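Local coordinates for manganese-containing pseudocatalase (Thermus thermophilus, PDB 2V8T) that catalyses the breakdown of hydrogen peroxide to water and oxygen at a pair of manganese ions held in a four-helix bundle, at the interface of chains A and B and the interface of chains A and C. Sequence-based numbering; all coordinates share one arbitrary frame. Chains: chain A/B/C, Manganese-containing pseudocatalase.

Contact 1: the interface of chains A and B. Residues chain A 166-170, 175; chain B 100, 102, 105.
A:Arg175 reaches B:Ala100 by leaving its backbone with CG beside the backbone N (chi1 -70°), running straight through chi2, then bending at chi3. In this manganese catalase the contact lies where chain A turns from helix 144-166 into helix 172-200, two helices of the metal-binding bundle, and the turn meets the 3-10 helix 99-101 of chain B and the loop after it. The bend lays the guanidinium over the phenol end of A:Tyr166, with A:Tyr166 CZ 3.6 Å above the guanidinium plane and over its centre. Held there, A:Arg175 NH1 donates to the carbonyl B:Ala100 O at 2.9 Å, nearly straight at 157° at the hydrogen. The oxygen lies close to the guanidinium plane, although the donor comes in tilted from the plane of the carbonyl. A:Tyr166 also meets the partner itself: its ring turns an edge to chain B and puts CE1 4.0 Å from B:Ala100 CA.

Further along the turn, B:Thr102 is pressed against backbone instead. Its chi1 of -24° nearly eclipses OG1 with the backbone N, a setting that is probably somewhat strained. The methyl B:Thr102 CG2 comes to 3.5 Å from A:Met168 C, with the carbonyl of A:Glu167 close by. On its other branch B:Thr102 OG1 sits 3.9 Å from A:Asp170 CB, a van der Waals contact. Beyond the threonine, backbone packs on backbone, A:Met168 CA lying 4.1 Å from B:Gly105 CA.

Contact 2: the interface of chains A and C. Residues chain A 37, 40-41, 44-45, 133; chain C 37, 40-41, 74, 125, 133.
A:Tyr45 takes C:Val125 onto one face of its ring: methyl CG2 sits over the centre, 3.5 Å from the ring centroid, a CH-pi contact. The phenol tip meets C:Met37 end to end, A:Tyr45 OH lying 3.1 Å from the thioether C:Met37 SD. An alanine here would probably leave C:Val125 CG2 without its aromatic face and C:Met37 SD without its neighbour, opening a gap between the chains. Next to the tyrosine the methionines meet tip to tip, A:Met41 SD 3.6 Å from C:Met37 CE and A:Met37 CE 3.8 Å from C:Met41 SD. The modelled approach of the two Met41 methyls is too short to trust, so those ends are doubtful. A:Met37 bends at chi2 (-75°) and again at chi3 (-72°), C:Met37 likewise, turning the methyls toward Met41 opposite. Near the two-fold the A:Trp133 and C:Trp133 side chains cross at about a right angle, CE3 to CE3 at 3.8 Å. Behind them, each Trp133 ring is backed on one face by CB of its own chain's Met37, 3.4 Å above the plane for A:Trp133. The patch is an apolar seam between helices 36-49, which begin with the manganese ligand Glu36; it probably joins two subunits while steadying the bundles that hold the metals.

Contact 3: the interface of chains A and C. Residues chain A 2, 44, 47-48, 60, 64, 67, 241; chain C 4, 6, 75.
C:Arg4 runs alongside A:Phe2, both side chains pointing the same way from an antiparallel beta bridge between their strands 2-4. With CG anti to the backbone N (chi1 -175°) and the chain extended to NE, it drives deep into chain A. CB and CG lie against the phenyl rim, C:Arg4 CG 3.6 Å from A:Phe2 CE2, and CD continues past the ring of A:Tyr241. C:Arg4 NE has the phenol oxygen A:Tyr241 OH 3.1 Å away, but above the guanidinium plane rather than along the N-H, at best a poor hydrogen bond. The guanidinium lies between A:Ala64 CB on one face and A:Phe2 CZ on the other, both offset toward its rim, the phenyl tilted 49° to it. Its end grips one atom with both nitrogens, close to its plane: C:Arg4 NH2 donates to the hydroxyl A:Ser47 OG at 2.9 Å and C:Arg4 NH1 to A:Ser47 OG at 3.0 Å. NH1 also points weakly at the carbonyl A:Ala64 O. A:Ser47 OG passes its own hydrogen to A:Met44 O at 2.7 Å, which fixes its rotation.

C:Asp6 OD1 accepts from two phenols: A:Tyr60 OH on its syn lone pair at 2.6 Å, and A:Tyr241 OH at 2.7 Å from above the carboxylate plane (37°). C:Glu75 CA rests on a face of the A:Phe48 ring. Together with A:Phe2 and A:Tyr241, helices 36-49 and 57-85 of chain A probably clasp the N-terminal strand of chain C, helping to hold the two subunits together.

Contact 1: the interface of chains A and B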
# COMPACT_ATOMS: atom_id res chain seq x y z
N TYR A 166 11.49 22.25 10.82
CA TYR A 166 11.74 23.59 11.32
C TYR A 166 12.70 24.35 10.43
O TYR A 166 12.56 25.54 10.15
CB TYR A 166 12.29 23.50 12.76
CG TYR A 166 12.56 24.84 13.37
CD1 TYR A 166 13.79 25.44 13.22
CD2 TYR A 166 11.62 25.49 14.18
CE1 TYR A 166 14.06 26.67 13.79
CE2 TYR A 166 11.87 26.70 14.77
CZ TYR A 166 13.11 27.30 14.55
OH TYR A 166 13.43 28.53 15.12
N GLU A 167 13.76 23.64 9.98
CA GLU A 167 14.78 24.22 9.14
C GLU A 167 14.34 24.50 7.70
O GLU A 167 15.07 25.15 6.95
CB GLU A 167 16.02 23.34 9.15
CG GLU A 167 16.71 23.32 10.52
CD GLU A 167 17.94 22.48 10.46
OE1 GLU A 167 17.71 21.26 10.09
OE2 GLU A 167 19.06 22.88 10.74
N MET A 168 13.14 24.00 7.32
CA MET A 168 12.56 24.23 6.01
C MET A 168 11.56 25.39 6.01
O MET A 168 11.27 25.91 4.93
CB MET A 168 11.86 22.93 5.52
CG MET A 168 12.80 21.76 5.34
SD MET A 168 11.95 20.13 5.17
CE MET A 168 11.02 20.37 3.60
N THR A 169 10.94 25.68 7.14
CA THR A 169 9.74 26.52 7.20
C THR A 169 10.06 27.71 8.09
O THR A 169 10.32 27.53 9.26
CB THR A 169 8.48 25.73 7.73
OG1 THR A 169 8.75 25.18 9.01
CG2 THR A 169 8.07 24.61 6.71
N ASP A 170 9.90 28.93 7.59
CA ASP A 170 10.08 30.12 8.35
C ASP A 170 8.78 30.69 8.93
O ASP A 170 8.82 31.69 9.62
CB ASP A 170 10.85 31.19 7.55
CG ASP A 170 10.15 31.69 6.34
OD1 ASP A 170 8.98 31.31 6.04
OD2 ASP A 170 10.76 32.50 5.58
N ARG A 175 6.92 27.44 13.37
CA ARG A 175 8.04 27.53 14.33
C ARG A 175 7.55 27.45 15.77
O ARG A 175 8.23 26.86 16.61
CB ARG A 175 8.74 28.91 14.15
CG ARG A 175 9.54 29.07 12.82
CD ARG A 175 10.24 30.34 12.61
NE ARG A 175 11.27 30.71 13.54
CZ ARG A 175 12.60 30.80 13.42
NH1 ARG A 175 13.33 30.34 12.44
NH2 ARG A 175 13.17 31.42 14.45
N ALA B 100 18.14 28.05 13.12
CA ALA B 100 17.17 29.08 13.18
C ALA B 100 17.09 29.92 11.90
O ALA B 100 16.15 30.70 11.71
CB ALA B 100 17.42 30.01 14.39
N THR B 102 16.73 28.84 8.76
CA THR B 102 16.09 28.09 7.68
C THR B 102 17.08 27.57 6.61
O THR B 102 16.92 27.77 5.38
CB THR B 102 14.96 28.94 7.04
OG1 THR B 102 14.53 29.91 8.05
CG2 THR B 102 13.78 28.03 6.62
N GLY B 105 15.56 25.73 3.68
CA GLY B 105 14.40 26.36 3.07
C GLY B 105 14.14 25.91 1.65
O GLY B 105 12.95 25.72 1.25

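Contact 2: the interface of chains A and C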
# COMPACT_ATOMS: atom_id res chain seq x y z
N MET A 37 0.68 11.21 14.60
CA MET A 37 -0.20 10.04 14.51
C MET A 37 0.51 8.79 15.00
O MET A 37 -0.12 7.92 15.59
CB MET A 37 -0.71 9.81 13.09
CG MET A 37 -1.75 10.73 12.63
SD MET A 37 -3.38 10.36 13.39
CE MET A 37 -3.84 8.83 12.56
N LEU A 40 1.09 8.95 18.90
CA LEU A 40 -0.25 8.73 19.45
C LEU A 40 -0.62 7.27 19.39
O LEU A 40 -1.03 6.66 20.40
CB LEU A 40 -1.26 9.55 18.67
CG LEU A 40 -2.71 9.20 18.95
CD1 LEU A 40 -3.09 9.42 20.40
CD2 LEU A 40 -3.62 10.01 18.00
N MET A 41 -0.61 6.67 18.19
CA MET A 41 -1.21 5.36 18.05
C MET A 41 -0.33 4.27 18.66
O MET A 41 -0.85 3.26 19.16
CB MET A 41 -1.51 5.10 16.58
CG MET A 41 -2.63 6.02 16.02
SD MET A 41 -4.29 5.43 16.54
CE MET A 41 -5.33 6.90 16.41
N MET A 44 -1.20 4.63 22.36
CA MET A 44 -2.59 4.26 22.58
C MET A 44 -2.73 2.75 22.57
O MET A 44 -3.29 2.15 23.50
CB MET A 44 -3.48 4.90 21.55
CG MET A 44 -4.88 4.87 21.86
SD MET A 44 -5.38 5.75 23.37
CE MET A 44 -5.18 7.14 22.94
N TYR A 45 -2.26 2.09 21.49
CA TYR A 45 -2.41 0.64 21.42
C TYR A 45 -1.59 -0.07 22.48
O TYR A 45 -2.04 -1.06 23.05
CB TYR A 45 -2.14 0.12 20.01
CG TYR A 45 -3.34 0.32 19.13
CD1 TYR A 45 -4.28 -0.68 18.95
CD2 TYR A 45 -3.62 1.52 18.51
CE1 TYR A 45 -5.41 -0.48 18.22
CE2 TYR A 45 -4.77 1.77 17.76
CZ TYR A 45 -5.66 0.71 17.63
OH TYR A 45 -6.81 0.88 16.86
N TRP A 133 -0.99 7.77 6.33
CA TRP A 133 -0.54 7.10 7.53
C TRP A 133 -1.06 5.67 7.54
O TRP A 133 -2.18 5.41 7.10
CB TRP A 133 -1.07 7.86 8.77
CG TRP A 133 -0.51 7.36 10.06
CD1 TRP A 133 0.67 7.75 10.63
CD2 TRP A 133 -1.03 6.33 10.91
NE1 TRP A 133 0.90 7.05 11.78
CE2 TRP A 133 -0.12 6.15 11.98
CE3 TRP A 133 -2.19 5.53 10.88
CZ2 TRP A 133 -0.31 5.23 12.98
CZ3 TRP A 133 -2.41 4.61 11.89
CH2 TRP A 133 -1.47 4.46 12.92
N MET C 37 -11.55 2.63 14.11
CA MET C 37 -10.50 3.58 13.74
C MET C 37 -11.00 4.55 12.67
O MET C 37 -10.61 5.72 12.66
CB MET C 37 -9.28 2.83 13.19
CG MET C 37 -8.49 2.21 14.26
SD MET C 37 -7.48 3.43 15.21
CE MET C 37 -6.41 4.05 13.92
N LEU C 40 -13.65 7.03 14.20
CA LEU C 40 -12.83 7.92 15.02
C LEU C 40 -12.11 8.96 14.17
O LEU C 40 -12.18 10.16 14.41
CB LEU C 40 -11.81 7.11 15.82
CG LEU C 40 -10.70 7.94 16.49
CD1 LEU C 40 -11.27 8.93 17.50
CD2 LEU C 40 -9.69 6.98 17.14
N MET C 41 -11.29 8.48 13.21
CA MET C 41 -10.39 9.42 12.54
C MET C 41 -11.12 10.32 11.57
O MET C 41 -10.74 11.48 11.37
CB MET C 41 -9.22 8.67 11.90
CG MET C 41 -8.30 8.05 12.93
SD MET C 41 -7.40 9.32 13.86
CE MET C 41 -6.63 8.39 15.12
N ILE C 74 -12.58 2.58 19.99
CA ILE C 74 -11.36 1.82 19.63
C ILE C 74 -10.84 1.09 20.87
O ILE C 74 -10.39 -0.05 20.79
CB ILE C 74 -10.26 2.64 18.91
CG1 ILE C 74 -9.64 3.76 19.72
CG2 ILE C 74 -10.75 3.13 17.55
CD1 ILE C 74 -8.29 4.23 19.17
N VAL C 125 -3.37 -2.83 14.54
CA VAL C 125 -4.10 -1.72 13.89
C VAL C 125 -4.44 -2.13 12.44
O VAL C 125 -3.85 -1.64 11.47
CB VAL C 125 -3.35 -0.40 13.98
CG1 VAL C 125 -4.27 0.73 13.58
CG2 VAL C 125 -2.80 -0.17 15.39
N TRP C 133 -4.79 -0.49 8.91
CA TRP C 133 -5.62 0.68 8.72
C TRP C 133 -4.83 1.75 7.99
O TRP C 133 -3.64 1.92 8.24
CB TRP C 133 -6.07 1.20 10.10
CG TRP C 133 -7.11 2.29 10.02
CD1 TRP C 133 -8.46 2.11 9.90
CD2 TRP C 133 -6.88 3.69 9.97
NE1 TRP C 133 -9.09 3.33 9.77
CE2 TRP C 133 -8.14 4.32 9.81
CE3 TRP C 133 -5.73 4.49 10.01
CZ2 TRP C 133 -8.28 5.69 9.70
CZ3 TRP C 133 -5.90 5.87 9.92
CH2 TRP C 133 -7.16 6.45 9.75

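Contact 3: the interface of chains A and C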
# COMPACT_ATOMS: atom_id res chain seq x y z
N PHE A 2 -12.52 8.77 27.07
CA PHE A 2 -11.85 10.04 26.89
C PHE A 2 -12.82 11.20 26.96
O PHE A 2 -14.03 11.05 26.67
CB PHE A 2 -11.11 10.07 25.53
CG PHE A 2 -10.00 9.05 25.47
CD1 PHE A 2 -10.25 7.71 25.20
CD2 PHE A 2 -8.68 9.43 25.79
CE1 PHE A 2 -9.21 6.77 25.22
CE2 PHE A 2 -7.65 8.52 25.79
CZ PHE A 2 -7.93 7.19 25.52
N MET A 44 -1.20 4.63 22.36
CA MET A 44 -2.59 4.26 22.58
C MET A 44 -2.73 2.75 22.57
O MET A 44 -3.29 2.15 23.50
CB MET A 44 -3.48 4.90 21.55
CG MET A 44 -4.88 4.87 21.86
SD MET A 44 -5.38 5.75 23.37
CE MET A 44 -5.18 7.14 22.94
N SER A 47 -1.07 1.03 25.40
CA SER A 47 -1.83 1.16 26.62
C SER A 47 -3.01 0.19 26.64
O SER A 47 -3.30 -0.42 27.69
CB SER A 47 -2.27 2.60 26.85
OG SER A 47 -3.36 3.05 26.07
N PHE A 48 -3.70 0.01 25.52
CA PHE A 48 -4.79 -0.97 25.47
C PHE A 48 -4.26 -2.37 25.78
O PHE A 48 -4.87 -3.15 26.53
CB PHE A 48 -5.47 -0.97 24.10
CG PHE A 48 -6.08 0.35 23.65
CD1 PHE A 48 -6.43 1.35 24.54
CD2 PHE A 48 -6.34 0.53 22.30
CE1 PHE A 48 -7.02 2.51 24.09
CE2 PHE A 48 -6.95 1.69 21.86
CZ PHE A 48 -7.29 2.68 22.74
N TYR A 60 2.44 1.60 33.21
CA TYR A 60 1.13 1.73 32.54
C TYR A 60 0.66 3.18 32.60
O TYR A 60 0.23 3.75 31.57
CB TYR A 60 0.13 0.80 33.19
CG TYR A 60 -1.27 0.98 32.64
CD1 TYR A 60 -1.57 0.73 31.31
CD2 TYR A 60 -2.30 1.42 33.46
CE1 TYR A 60 -2.83 0.92 30.81
CE2 TYR A 60 -3.57 1.61 32.98
CZ TYR A 60 -3.86 1.34 31.66
OH TYR A 60 -5.12 1.49 31.13
N ALA A 64 -0.17 5.28 29.21
CA ALA A 64 -1.54 5.67 29.03
C ALA A 64 -1.69 7.20 29.01
O ALA A 64 -2.50 7.75 28.25
CB ALA A 64 -2.43 5.06 30.10
N ALA A 67 0.02 8.80 25.86
CA ALA A 67 -0.87 8.61 24.73
C ALA A 67 -1.91 9.75 24.67
O ALA A 67 -2.26 10.26 23.61
CB ALA A 67 -1.60 7.28 24.84
N TYR A 241 -4.12 7.71 36.87
CA TYR A 241 -2.72 7.87 36.52
C TYR A 241 -1.99 8.79 37.48
O TYR A 241 -1.22 9.66 37.10
CB TYR A 241 -2.51 8.31 35.04
CG TYR A 241 -3.42 7.58 34.09
CD1 TYR A 241 -3.51 6.19 34.05
CD2 TYR A 241 -4.30 8.28 33.28
CE1 TYR A 241 -4.42 5.53 33.23
CE2 TYR A 241 -5.20 7.63 32.46
CZ TYR A 241 -5.28 6.24 32.44
OH TYR A 241 -6.19 5.64 31.60
N ARG C 4 -8.23 11.49 29.82
CA ARG C 4 -8.49 10.06 29.81
C ARG C 4 -9.03 9.62 31.17
O ARG C 4 -8.52 10.05 32.20
CB ARG C 4 -7.21 9.30 29.45
CG ARG C 4 -7.39 7.80 29.30
CD ARG C 4 -6.07 7.18 28.82
NE ARG C 4 -6.26 5.77 28.55
CZ ARG C 4 -5.51 5.07 27.70
NH1 ARG C 4 -4.50 5.64 27.05
NH2 ARG C 4 -5.79 3.81 27.45
N ASP C 6 -9.67 5.94 33.13
CA ASP C 6 -9.17 4.55 33.03
C ASP C 6 -10.33 3.55 33.24
O ASP C 6 -10.33 2.77 34.19
CB ASP C 6 -8.04 4.30 33.99
CG ASP C 6 -7.19 3.10 33.57
OD1 ASP C 6 -6.80 3.08 32.36
OD2 ASP C 6 -6.89 2.23 34.41
N GLU C 75 -10.93 1.75 22.02
CA GLU C 75 -10.49 1.12 23.28
C GLU C 75 -11.30 -0.12 23.57
O GLU C 75 -10.78 -1.17 23.98
CB GLU C 75 -10.64 2.18 24.39
CG GLU C 75 -10.16 1.73 25.74
CD GLU C 75 -10.39 2.71 26.88
OE1 GLU C 75 -11.22 3.66 26.70
OE2 GLU C 75 -9.75 2.51 27.93

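Contacts 2 and 3 belong to one two-fold interface, their C-alpha centres about 13 Å apart. They share A:Met44, and both draw on helices 36-49 and 57-85, so an apolar seam runs into a polar clasp on the same surface. Contact 1 stands about 29 Å from contact 2 and about 34 Å from contact 3, and joins chain A to a different neighbour through the turn between helices 144-166 and 172-200. These four helices carry the manganese ligands, so each interface bears on part of the bundle. Two such distinct interfaces would let subunits build the six-copy deposited assembly, probably the working hexamer.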